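Local atomic coordinates of L-talarate/galactarate dehydratase (Salmonella typhimurium, PDB entry 2PP1), a protein that catalyses the magnesium-dependent dehydration of L-talarate and galactarate to 5-keto-4-deoxy-D-glucarate, and in competition the epimerisation of L-talarate to galactarate. Residues G192-K197 with D219-M224; V76-S81 with H328-V333; V44-V49 with D226-W231; I274-M279 with N293-V298. One frame throughout, in Å; residues are numbered along the deposited sequence.

Contact 1: G192-K197 with D219-M224; sequences GGIKLK and DEFPLM. With LLH ((2R,3S,4R)-2,3,4-trihydroxy-5-(hydroxyamino)-5-oxopentanoic acid), chain H.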
# COMPACT_ATOMS: atom_id res chain seq x y z
N GLY A 192 13.75 9.51 -23.94
CA GLY A 192 14.49 8.27 -23.75
C GLY A 192 14.00 7.10 -24.59
O GLY A 192 14.54 6.00 -24.49
N GLY A 193 12.98 7.34 -25.42
CA GLY A 193 12.44 6.29 -26.26
C GLY A 193 11.33 6.77 -27.17
O GLY A 193 10.75 7.83 -26.96
N ILE A 194 11.01 5.96 -28.18
CA ILE A 194 9.98 6.29 -29.16
C ILE A 194 8.97 5.16 -29.31
O ILE A 194 9.34 3.98 -29.42
CB ILE A 194 10.61 6.53 -30.55
CG1 ILE A 194 11.53 7.76 -30.52
CG2 ILE A 194 9.52 6.69 -31.60
CD1 ILE A 194 10.83 9.08 -30.25
N LYS A 195 7.68 5.51 -29.32
CA LYS A 195 6.65 4.50 -29.51
C LYS A 195 5.96 4.84 -30.83
O LYS A 195 5.56 5.99 -31.06
CB LYS A 195 5.62 4.51 -28.38
CG LYS A 195 4.60 3.37 -28.48
CD LYS A 195 3.27 3.70 -27.79
CE LYS A 195 3.26 3.34 -26.33
NZ LYS A 195 1.97 3.67 -25.67
N LEU A 196 5.82 3.84 -31.70
CA LEU A 196 5.19 4.02 -32.99
C LEU A 196 3.85 3.31 -33.03
O LEU A 196 3.74 2.15 -32.64
CB LEU A 196 6.09 3.46 -34.10
CG LEU A 196 5.54 3.56 -35.52
CD1 LEU A 196 5.44 5.03 -35.93
CD2 LEU A 196 6.45 2.81 -36.48
N LYS A 197 2.82 4.01 -33.50
CA LYS A 197 1.50 3.40 -33.62
C LYS A 197 1.47 2.47 -34.82
O LYS A 197 1.94 2.83 -35.91
CB LYS A 197 0.41 4.47 -33.79
CG LYS A 197 0.20 5.36 -32.57
CD LYS A 197 -0.26 4.54 -31.38
CE LYS A 197 -0.74 5.44 -30.25
NZ LYS A 197 -1.42 4.68 -29.18
N ASP A 219 20.46 1.09 -33.89
CA ASP A 219 20.15 -0.13 -33.17
C ASP A 219 19.85 -0.07 -31.68
O ASP A 219 19.06 -0.86 -31.17
CB ASP A 219 21.29 -1.14 -33.40
CG ASP A 219 21.35 -1.64 -34.84
OD1 ASP A 219 21.20 -0.82 -35.77
OD2 ASP A 219 21.56 -2.86 -35.03
N GLU A 220 20.46 0.87 -30.97
CA GLU A 220 20.29 0.95 -29.52
C GLU A 220 19.07 1.65 -28.93
O GLU A 220 18.50 1.18 -27.95
CB GLU A 220 21.54 1.59 -28.89
CG GLU A 220 22.86 1.06 -29.41
CD GLU A 220 22.91 -0.45 -29.44
OE1 GLU A 220 22.49 -1.08 -28.45
OE2 GLU A 220 23.37 -1.00 -30.47
N PHE A 221 18.68 2.78 -29.51
CA PHE A 221 17.58 3.55 -28.97
C PHE A 221 16.30 2.77 -28.70
O PHE A 221 15.81 2.03 -29.55
CB PHE A 221 17.27 4.73 -29.87
CG PHE A 221 16.77 5.93 -29.13
CD1 PHE A 221 17.64 6.68 -28.34
CD2 PHE A 221 15.43 6.30 -29.18
CE1 PHE A 221 17.18 7.77 -27.62
CE2 PHE A 221 14.97 7.39 -28.45
CZ PHE A 221 15.84 8.13 -27.67
N PRO A 222 15.74 2.93 -27.48
CA PRO A 222 14.50 2.24 -27.10
C PRO A 222 13.35 2.57 -28.05
O PRO A 222 12.99 3.73 -28.24
CB PRO A 222 14.25 2.75 -25.68
CG PRO A 222 15.66 2.92 -25.16
CD PRO A 222 16.34 3.60 -26.32
N LEU A 223 12.79 1.52 -28.64
CA LEU A 223 11.70 1.66 -29.58
C LEU A 223 10.59 0.67 -29.22
O LEU A 223 10.86 -0.49 -28.90
CB LEU A 223 12.21 1.40 -31.00
CG LEU A 223 11.22 1.40 -32.18
CD1 LEU A 223 10.50 2.73 -32.27
CD2 LEU A 223 11.99 1.12 -33.46
N MET A 224 9.35 1.13 -29.27
CA MET A 224 8.21 0.28 -28.98
C MET A 224 7.07 0.55 -29.97
O MET A 224 7.06 1.59 -30.63
CB MET A 224 7.73 0.48 -27.52
CG MET A 224 7.83 1.91 -26.99
SD MET A 224 9.46 2.35 -26.27
CE MET A 224 9.17 2.12 -24.53
O5A LLH H . -6.07 8.46 -30.11
C5 LLH H . -6.35 7.85 -29.05
O5B LLH H . -7.37 7.13 -28.88
C4 LLH H . -5.40 7.98 -27.85
O4 LLH H . -4.47 9.05 -28.07
C3 LLH H . -4.67 6.65 -27.63
O3 LLH H . -4.00 6.25 -28.84
C2 LLH H . -3.64 6.71 -26.49
O2 LLH H . -4.40 6.88 -25.29
C1 LLH H . -2.73 5.47 -26.35
O1 LLH H . -3.15 4.34 -26.53
N LLH H . -1.44 5.72 -26.04
ON LLH H . -0.60 4.76 -25.49
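The ring of Phe221 lies against the Gly192-Gly193 backbone, with the carbonyl oxygen of Gly192 over one of its faces and CG1 of Ile194 at its edge, 4.0 Å from CE2. That same CE2 comes within 3.5 Å of Gly193 CA. Pro222 CD lies toward the rim of the face that Gly192 O covers, and Pro222 CG is 3.3 Å from Gly192 O, while Arg187 makes a cation-pi contact with Phe221.

From here the two chains run on as parallel strands. Ile194 N donates to Pro222 O, Met224 N to Ile194 O at 2.9 Å, and Leu196 N to Met224 O at 2.8 Å, so Ile194 and Met224 each engage through both their N-H and their C=O. Side chains alternate between the two faces. On one, Ile194 CG2 meets Leu223 CD1 at 4.1 Å, and helix 203-217 covers both residues. On the other, Met224 bends back at chi2 (-86°), bringing SD to 3.5 Å from Ile194 O, and the Lys195 side chain crosses that of Met224 at about a right angle.

Past this packing, Lys195 leads away to salt bridges with Glu252 and Glu348, its NZ lying 2.8 Å from ON of the bound hydroxamate. Lys197, the experimentally established proton acceptor, donates from NZ to the ligand's O3 and also to Asp226 OD2. Strand 194-197, helix 203-217 and strand 223-226 form a beta-alpha-beta unit of the enolase-superfamily barrel, with the substrate-binding Lys195 and the catalytic Lys197 on its first strand.

Contact 2: V76-S81 with H328-V333; sequences VGFSYS and HFAMEV. With LLH ((2R,3S,4R)-2,3,4-trihydroxy-5-(hydroxyamino)-5-oxopentanoic acid), chain H.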
# COMPACT_ATOMS: atom_id res chain seq x y z
N VAL A 76 -5.61 18.92 -5.45
CA VAL A 76 -6.17 18.98 -6.78
C VAL A 76 -5.90 17.64 -7.46
O VAL A 76 -4.88 17.00 -7.21
CB VAL A 76 -5.54 20.14 -7.60
CG1 VAL A 76 -4.04 19.92 -7.72
CG2 VAL A 76 -6.19 20.22 -8.98
N GLY A 77 -6.83 17.20 -8.30
CA GLY A 77 -6.67 15.94 -9.01
C GLY A 77 -7.58 15.93 -10.22
O GLY A 77 -8.45 16.81 -10.35
N PHE A 78 -7.40 14.97 -11.12
CA PHE A 78 -8.24 14.90 -12.30
C PHE A 78 -8.30 13.52 -12.96
O PHE A 78 -7.49 12.63 -12.67
CB PHE A 78 -7.75 15.91 -13.33
CG PHE A 78 -6.43 15.53 -13.98
CD1 PHE A 78 -6.41 14.72 -15.12
CD2 PHE A 78 -5.22 15.95 -13.44
CE1 PHE A 78 -5.20 14.33 -15.70
CE2 PHE A 78 -4.00 15.56 -14.01
CZ PHE A 78 -3.99 14.75 -15.15
N SER A 79 -9.30 13.35 -13.82
CA SER A 79 -9.45 12.14 -14.62
C SER A 79 -9.76 12.73 -16.00
O SER A 79 -9.78 13.96 -16.16
CB SER A 79 -10.58 11.22 -14.12
OG SER A 79 -11.85 11.79 -14.28
N TYR A 80 -10.00 11.89 -16.99
CA TYR A 80 -10.22 12.40 -18.33
C TYR A 80 -10.96 11.38 -19.15
O TYR A 80 -11.22 10.26 -18.70
CB TYR A 80 -8.88 12.65 -19.01
CG TYR A 80 -8.18 11.35 -19.38
CD1 TYR A 80 -8.38 10.75 -20.63
CD2 TYR A 80 -7.40 10.65 -18.45
CE1 TYR A 80 -7.83 9.50 -20.94
CE2 TYR A 80 -6.84 9.40 -18.75
CZ TYR A 80 -7.06 8.83 -19.99
OH TYR A 80 -6.54 7.58 -20.29
N SER A 81 -11.28 11.78 -20.37
CA SER A 81 -11.93 10.88 -21.30
C SER A 81 -11.55 11.27 -22.72
O SER A 81 -11.59 12.45 -23.08
CB SER A 81 -13.46 10.94 -21.16
OG SER A 81 -14.06 10.04 -22.09
N HIS A 328 -0.04 4.35 -18.44
CA HIS A 328 -0.51 4.99 -19.67
C HIS A 328 -0.96 6.43 -19.50
O HIS A 328 -1.74 6.74 -18.60
CB HIS A 328 -1.66 4.15 -20.25
CG HIS A 328 -2.51 4.89 -21.25
ND1 HIS A 328 -3.65 5.58 -20.89
CD2 HIS A 328 -2.40 5.02 -22.59
CE1 HIS A 328 -4.20 6.10 -21.96
NE2 HIS A 328 -3.46 5.78 -23.01
N PHE A 329 -0.47 7.30 -20.37
CA PHE A 329 -0.87 8.71 -20.38
C PHE A 329 -0.63 9.39 -19.03
O PHE A 329 0.25 8.97 -18.25
CB PHE A 329 -2.35 8.77 -20.77
CG PHE A 329 -2.84 10.12 -21.24
CD1 PHE A 329 -2.18 10.80 -22.26
CD2 PHE A 329 -3.99 10.69 -20.69
CE1 PHE A 329 -2.67 12.04 -22.73
CE2 PHE A 329 -4.48 11.91 -21.15
CZ PHE A 329 -3.82 12.59 -22.17
N ALA A 330 -1.39 10.45 -18.77
CA ALA A 330 -1.31 11.23 -17.52
C ALA A 330 0.03 11.18 -16.80
O ALA A 330 0.10 10.82 -15.61
CB ALA A 330 -2.43 10.78 -16.57
N MET A 331 1.10 11.56 -17.49
CA MET A 331 2.42 11.53 -16.87
C MET A 331 2.48 12.42 -15.63
O MET A 331 3.25 12.15 -14.70
CB MET A 331 3.49 11.96 -17.88
CG MET A 331 3.30 13.37 -18.41
SD MET A 331 4.45 13.73 -19.74
CE MET A 331 4.32 15.58 -19.80
N GLU A 332 1.67 13.48 -15.61
CA GLU A 332 1.65 14.40 -14.48
C GLU A 332 1.34 13.66 -13.18
O GLU A 332 1.72 14.10 -12.09
CB GLU A 332 0.61 15.51 -14.69
CG GLU A 332 0.89 16.46 -15.88
CD GLU A 332 0.70 15.81 -17.24
OE1 GLU A 332 0.05 14.73 -17.31
OE2 GLU A 332 1.18 16.38 -18.24
N VAL A 333 0.64 12.53 -13.28
CA VAL A 333 0.31 11.74 -12.11
C VAL A 333 1.19 10.50 -12.04
O VAL A 333 1.77 10.19 -10.99
CB VAL A 333 -1.16 11.27 -12.13
CG1 VAL A 333 -1.45 10.45 -10.89
CG2 VAL A 333 -2.10 12.46 -12.22
O5A LLH H . -6.07 8.46 -30.11
C5 LLH H . -6.35 7.85 -29.05
O5B LLH H . -7.37 7.13 -28.88
C4 LLH H . -5.40 7.98 -27.85
O4 LLH H . -4.47 9.05 -28.07
C3 LLH H . -4.67 6.65 -27.63
O3 LLH H . -4.00 6.25 -28.84
C2 LLH H . -3.64 6.71 -26.49
O2 LLH H . -4.40 6.88 -25.29
C1 LLH H . -2.73 5.47 -26.35
O1 LLH H . -3.15 4.34 -26.53
N LLH H . -1.44 5.72 -26.04
ON LLH H . -0.60 4.76 -25.49
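Phe78 and Tyr80, on an edge strand of the antiparallel sheet in the N-terminal capping domain, pack onto the loop and first helical turn that follow strand 324-325 of the barrel. The contact is thus a domain interface beside the active site.

Its aromatic part is a T-shaped pair: Phe329 turns its edge to the face of Tyr80, the ring centres 4.9 Å apart and the planes at 64°. CD2 of Phe329 makes the closest approach, 3.7 Å from Tyr80 CZ and set toward the rim of the ring. With chi1 at 72°, Tyr80 CG sits between its backbone N and carbonyl carbon, and the ring hangs from the strand over Phe329.

The apolar part lies farther back along the strand, where Phe78 CE2 reaches Val333 CG2 at 4.1 Å and Phe78 CZ touches Ala330 CB. Ala330 is the N-cap residue of helix 331-340.

Polar interactions gather round His328, the proton donor/acceptor. Its ND1 and the hydroxyl of Tyr80 both bond to Asp301 OD2, the carboxylate credited with raising the basicity of the histidine. Phe329 CB covers part of one imidazole face, and the backbone N of Phe329 is bonded to Glu348. Tyr80 OH lies in the imidazole plane, 3.2 Å from His328 CE1, while NE2 at the same ring's edge shares a 2.7 Å hydrogen bond with O2 of the ligand.

Contact 3: V44-V49 with D226-W231; sequences VSDAKV and DANQQW. With MG (magnesium ion), chain G; LLH ((2R,3S,4R)-2,3,4-trihydroxy-5-(hydroxyamino)-5-oxopentanoic acid), chain H.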
# COMPACT_ATOMS: atom_id res chain seq x y z
N VAL A 44 -6.25 13.53 -34.09
CA VAL A 44 -5.38 12.38 -33.87
C VAL A 44 -5.99 11.04 -34.24
O VAL A 44 -7.11 10.73 -33.85
CB VAL A 44 -4.95 12.35 -32.39
CG1 VAL A 44 -4.11 11.13 -32.11
CG2 VAL A 44 -4.19 13.63 -32.06
N SER A 45 -5.24 10.23 -34.99
CA SER A 45 -5.71 8.91 -35.40
C SER A 45 -4.74 7.76 -35.15
O SER A 45 -3.63 7.76 -35.67
CB SER A 45 -6.04 8.91 -36.90
OG SER A 45 -7.16 9.73 -37.21
N ASP A 46 -5.14 6.80 -34.32
CA ASP A 46 -4.30 5.62 -34.12
C ASP A 46 -5.01 4.53 -34.93
O ASP A 46 -5.95 4.83 -35.67
CB ASP A 46 -4.17 5.22 -32.63
CG ASP A 46 -5.51 5.00 -31.94
OD1 ASP A 46 -6.50 4.61 -32.59
OD2 ASP A 46 -5.56 5.19 -30.71
N ALA A 47 -4.59 3.28 -34.80
CA ALA A 47 -5.20 2.21 -35.59
C ALA A 47 -6.71 2.05 -35.44
O ALA A 47 -7.37 1.55 -36.34
CB ALA A 47 -4.50 0.87 -35.29
N LYS A 48 -7.27 2.48 -34.30
CA LYS A 48 -8.71 2.36 -34.07
C LYS A 48 -9.49 3.18 -35.10
O LYS A 48 -10.64 2.87 -35.42
CB LYS A 48 -9.07 2.82 -32.65
CG LYS A 48 -8.48 1.94 -31.55
CD LYS A 48 -8.91 2.39 -30.15
CE LYS A 48 -8.11 3.58 -29.62
NZ LYS A 48 -8.27 4.82 -30.43
N VAL A 49 -8.86 4.23 -35.60
CA VAL A 49 -9.49 5.08 -36.59
C VAL A 49 -9.31 4.50 -37.98
O VAL A 49 -10.24 4.50 -38.79
CB VAL A 49 -8.89 6.50 -36.56
CG1 VAL A 49 -9.48 7.34 -37.69
CG2 VAL A 49 -9.18 7.14 -35.21
N ASP A 226 2.63 0.13 -30.79
CA ASP A 226 1.31 0.07 -30.17
C ASP A 226 0.23 -0.16 -31.22
O ASP A 226 0.01 0.69 -32.09
CB ASP A 226 1.06 1.41 -29.46
CG ASP A 226 -0.19 1.41 -28.61
OD1 ASP A 226 -1.04 0.50 -28.75
OD2 ASP A 226 -0.32 2.34 -27.80
N ALA A 227 -0.45 -1.30 -31.14
CA ALA A 227 -1.50 -1.64 -32.10
C ALA A 227 -2.91 -1.21 -31.68
O ALA A 227 -3.85 -1.31 -32.46
CB ALA A 227 -1.48 -3.16 -32.38
N ASN A 228 -3.05 -0.73 -30.45
CA ASN A 228 -4.34 -0.29 -29.95
C ASN A 228 -5.48 -1.30 -30.21
O ASN A 228 -6.57 -0.91 -30.65
CB ASN A 228 -4.70 1.08 -30.54
CG ASN A 228 -3.96 2.22 -29.85
OD1 ASN A 228 -4.27 2.57 -28.71
ND2 ASN A 228 -2.96 2.78 -30.52
N GLN A 229 -5.19 -2.57 -29.94
CA GLN A 229 -6.15 -3.68 -30.07
C GLN A 229 -6.58 -4.02 -31.49
O GLN A 229 -7.48 -4.84 -31.67
CB GLN A 229 -7.43 -3.40 -29.28
CG GLN A 229 -7.25 -2.84 -27.88
CD GLN A 229 -8.60 -2.49 -27.24
OE1 GLN A 229 -9.40 -3.38 -26.92
NE2 GLN A 229 -8.85 -1.20 -27.07
N GLN A 230 -5.93 -3.46 -32.50
CA GLN A 230 -6.40 -3.71 -33.86
C GLN A 230 -6.03 -4.96 -34.65
O GLN A 230 -6.40 -5.06 -35.83
CB GLN A 230 -6.14 -2.47 -34.71
CG GLN A 230 -6.89 -1.26 -34.17
CD GLN A 230 -8.31 -1.60 -33.73
OE1 GLN A 230 -8.58 -1.78 -32.54
NE2 GLN A 230 -9.21 -1.70 -34.70
N TRP A 231 -5.32 -5.90 -34.04
CA TRP A 231 -4.99 -7.12 -34.78
C TRP A 231 -5.79 -8.28 -34.24
O TRP A 231 -6.23 -8.24 -33.09
CB TRP A 231 -3.51 -7.50 -34.64
CG TRP A 231 -2.53 -6.59 -35.32
CD1 TRP A 231 -2.67 -5.98 -36.54
CD2 TRP A 231 -1.21 -6.28 -34.87
NE1 TRP A 231 -1.51 -5.32 -36.88
CE2 TRP A 231 -0.60 -5.49 -35.86
CE3 TRP A 231 -0.48 -6.60 -33.71
CZ2 TRP A 231 0.71 -5.01 -35.74
CZ3 TRP A 231 0.81 -6.13 -33.59
CH2 TRP A 231 1.40 -5.34 -34.60
MG MG G . -1.45 2.59 -25.83
O5A LLH H . -6.07 8.46 -30.11
C5 LLH H . -6.35 7.85 -29.05
O5B LLH H . -7.37 7.13 -28.88
C4 LLH H . -5.40 7.98 -27.85
O4 LLH H . -4.47 9.05 -28.07
C3 LLH H . -4.67 6.65 -27.63
O3 LLH H . -4.00 6.25 -28.84
C2 LLH H . -3.64 6.71 -26.49
O2 LLH H . -4.40 6.88 -25.29
C1 LLH H . -2.73 5.47 -26.35
O1 LLH H . -3.15 4.34 -26.53
N LLH H . -1.44 5.72 -26.04
ON LLH H . -0.60 4.76 -25.49
O HOH W 1 -2.66 2.26 -33.22
O HOH W 2 -2.54 0.93 -26.37
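Ala47 and Asn228 face each other with their CA atoms 6.2 Å apart, where the first turn of helix 47-50 meets a type I' turn running from Ala227 to Gln230. Asp46 caps the helix by accepting from Lys48 N through OD1, and Asp226 OD1 likewise accepts from Asn228 N, an Asx turn. A water joins the backbones, accepting from Ala47 N and donating to Asp226 O.

Packing centres on Ala47 CB, 3.4 Å from Gln230 CG. The aliphatic part of Lys48 crosses Asn228 at about a right angle, with CG 3.5 Å from Asn228 O. Bends at chi3 (-80°) and chi4 (63°) curl the lysine back to its salt bridge, in which NZ meets the syn lone pair of Asp46 OD2 at 2.7 Å. The lysine also donates to ligand O5B at 2.9 Å, and Asp46 OD2 accepts from O3, so the pair grips the substrate analogue together. Asp226 OD2 binds magnesium at 2.3 Å, with Glu252 and Glu278 as the other protein ligands.

The loop of residues 226-231 links strand 223-226 to helix 233-243, against which Trp231 packs, and residues 44-49 lead from the end of strand 43-44 into helix 47-50, so the two segments meet beside the ligand.

Contact 4: I274-M279 with N293-V298; sequences IATGEM and NASDFV. With MG (magnesium ion), chain G; LLH ((2R,3S,4R)-2,3,4-trihydroxy-5-(hydroxyamino)-5-oxopentanoic acid), chain H.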
# COMPACT_ATOMS: atom_id res chain seq x y z
N ILE A 274 5.39 -8.12 -24.17
CA ILE A 274 4.04 -7.74 -24.55
C ILE A 274 3.53 -6.81 -23.45
O ILE A 274 3.76 -7.05 -22.27
CB ILE A 274 3.11 -8.97 -24.64
CG1 ILE A 274 3.59 -9.89 -25.77
CG2 ILE A 274 1.67 -8.52 -24.90
CD1 ILE A 274 3.59 -9.22 -27.14
N ALA A 275 2.84 -5.75 -23.85
CA ALA A 275 2.32 -4.79 -22.88
C ALA A 275 0.83 -4.52 -23.12
O ALA A 275 0.38 -4.50 -24.27
CB ALA A 275 3.12 -3.48 -22.97
N THR A 276 0.07 -4.33 -22.05
CA THR A 276 -1.36 -4.05 -22.19
C THR A 276 -1.99 -3.60 -20.87
O THR A 276 -1.35 -3.66 -19.82
CB THR A 276 -2.13 -5.29 -22.68
OG1 THR A 276 -3.44 -4.90 -23.11
CG2 THR A 276 -2.30 -6.30 -21.55
N GLY A 277 -3.24 -3.13 -20.94
CA GLY A 277 -3.93 -2.71 -19.73
C GLY A 277 -4.48 -1.29 -19.64
O GLY A 277 -5.32 -0.99 -18.79
N GLU A 278 -4.01 -0.41 -20.51
CA GLU A 278 -4.47 0.98 -20.46
C GLU A 278 -5.99 1.16 -20.49
O GLU A 278 -6.52 2.09 -19.89
CB GLU A 278 -3.90 1.77 -21.62
CG GLU A 278 -4.65 1.52 -22.89
CD GLU A 278 -4.27 2.48 -23.95
OE1 GLU A 278 -3.08 2.46 -24.35
OE2 GLU A 278 -5.13 3.27 -24.38
N MET A 279 -6.69 0.26 -21.18
CA MET A 279 -8.15 0.38 -21.29
C MET A 279 -8.93 -0.17 -20.10
O MET A 279 -10.12 0.08 -19.98
CB MET A 279 -8.63 -0.32 -22.57
CG MET A 279 -7.99 0.17 -23.86
SD MET A 279 -8.22 1.93 -24.15
CE MET A 279 -10.03 2.04 -24.20
N ASN A 293 -1.55 -14.07 -16.83
CA ASN A 293 -0.25 -13.90 -17.47
C ASN A 293 -0.33 -13.28 -18.86
O ASN A 293 0.40 -13.65 -19.78
CB ASN A 293 0.46 -15.24 -17.55
CG ASN A 293 0.76 -15.82 -16.19
OD1 ASN A 293 0.56 -17.01 -15.95
ND2 ASN A 293 1.24 -14.98 -15.29
N ALA A 294 -1.21 -12.29 -19.00
CA ALA A 294 -1.41 -11.62 -20.28
C ALA A 294 -0.20 -10.83 -20.81
O ALA A 294 0.02 -10.79 -22.03
CB ALA A 294 -2.62 -10.71 -20.18
N SER A 295 0.57 -10.20 -19.93
CA SER A 295 1.68 -9.40 -20.41
C SER A 295 2.89 -9.23 -19.49
O SER A 295 2.80 -9.39 -18.27
CB SER A 295 1.16 -8.01 -20.79
OG SER A 295 0.59 -7.38 -19.65
N ASP A 296 4.01 -8.88 -20.11
CA ASP A 296 5.28 -8.65 -19.43
C ASP A 296 5.28 -7.26 -18.79
O ASP A 296 5.91 -7.04 -17.76
CB ASP A 296 6.41 -8.75 -20.45
CG ASP A 296 6.37 -10.05 -21.23
OD1 ASP A 296 6.64 -11.10 -20.62
OD2 ASP A 296 6.04 -10.03 -22.43
N PHE A 297 4.59 -6.33 -19.43
CA PHE A 297 4.48 -4.97 -18.92
C PHE A 297 3.01 -4.74 -18.59
O PHE A 297 2.12 -5.01 -19.42
CB PHE A 297 4.91 -3.92 -19.95
CG PHE A 297 6.40 -3.76 -20.09
CD1 PHE A 297 7.14 -4.63 -20.89
CD2 PHE A 297 7.06 -2.72 -19.44
CE1 PHE A 297 8.52 -4.45 -21.04
CE2 PHE A 297 8.43 -2.53 -19.59
CZ PHE A 297 9.16 -3.40 -20.38
N VAL A 298 2.75 -4.26 -17.38
CA VAL A 298 1.39 -3.95 -16.96
C VAL A 298 1.28 -2.44 -17.11
O VAL A 298 2.15 -1.70 -16.63
CB VAL A 298 1.16 -4.36 -15.49
CG1 VAL A 298 -0.24 -3.93 -15.03
CG2 VAL A 298 1.33 -5.88 -15.36
MG MG G . -1.45 2.59 -25.83
O5A LLH H . -6.07 8.46 -30.11
C5 LLH H . -6.35 7.85 -29.05
O5B LLH H . -7.37 7.13 -28.88
C4 LLH H . -5.40 7.98 -27.85
O4 LLH H . -4.47 9.05 -28.07
C3 LLH H . -4.67 6.65 -27.63
O3 LLH H . -4.00 6.25 -28.84
C2 LLH H . -3.64 6.71 -26.49
O2 LLH H . -4.40 6.88 -25.29
C1 LLH H . -2.73 5.47 -26.35
O1 LLH H . -3.15 4.34 -26.53
N LLH H . -1.44 5.72 -26.04
ON LLH H . -0.60 4.76 -25.49
O HOH W 2 -2.54 0.93 -26.37
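Two neighbouring parallel strands of the barrel sheet, 274-276 and 297-298, are joined here by backbone hydrogen bonds and by an aspartate side chain at their start. The carbonyl oxygen of Ile274 accepts twice, from Asp296 N at 2.8 Å and from Phe297 N at 3.0 Å; the second bond is much the straighter, 163° at the hydrogen against 131°. Asp296 also reaches back: its OD2 takes the N-H of Ile274 at 2.7 Å on the anti lone pair. Ile274 is therefore held through both its N-H and its C=O. Further along, Thr276 N makes only a weak bond to Phe297 O, at 3.4 Å.

Ser295 braces that same carbonyl. Its chi1 of 60° turns OG inward to donate to Phe297 O at 2.8 Å, from above the carbonyl plane, and sets OG beside Thr276 CG2. On the opposite face of the sheet, Ala275 CB packs on Phe297 CB at 3.5 Å, and the phenyl ring continues to Trp250. Helices 260-269 and 283-291 cover the Thr276 and Val298 face.

Beyond the strand, Gly277 adopts a positive phi and the chain swings round to Glu278, whose extended side chain delivers OE1 to the magnesium at 2.2 Å. Strand 274-276, helix 283-291 and strand 297-298 make a beta-alpha-beta unit, and a metal-binding carboxylate just past a strand end is characteristic of the enolase superfamily barrel.

How the contacts relate
Contacts 1 and 4 are two strand pairings in the parallel sheet of the barrel, their centres 18 Å apart, with strand 251-252 between the pairs. They follow one another along the chain. Contact 3, centred 18 Å from contact 1, brings residues 44-49 to the loop just after strand 223-226; Lys197 NZ of contact 1 bridges to its Asp226 OD2 at 2.9 Å. Contact 2 joins the N-terminal sheet to the barrel, and its span of chain encloses contacts 1 and 4 and crosses that of contact 3. All four reach the same ligand, and contacts 3 and 4 share the magnesium, so a single active site is assembled from both domains.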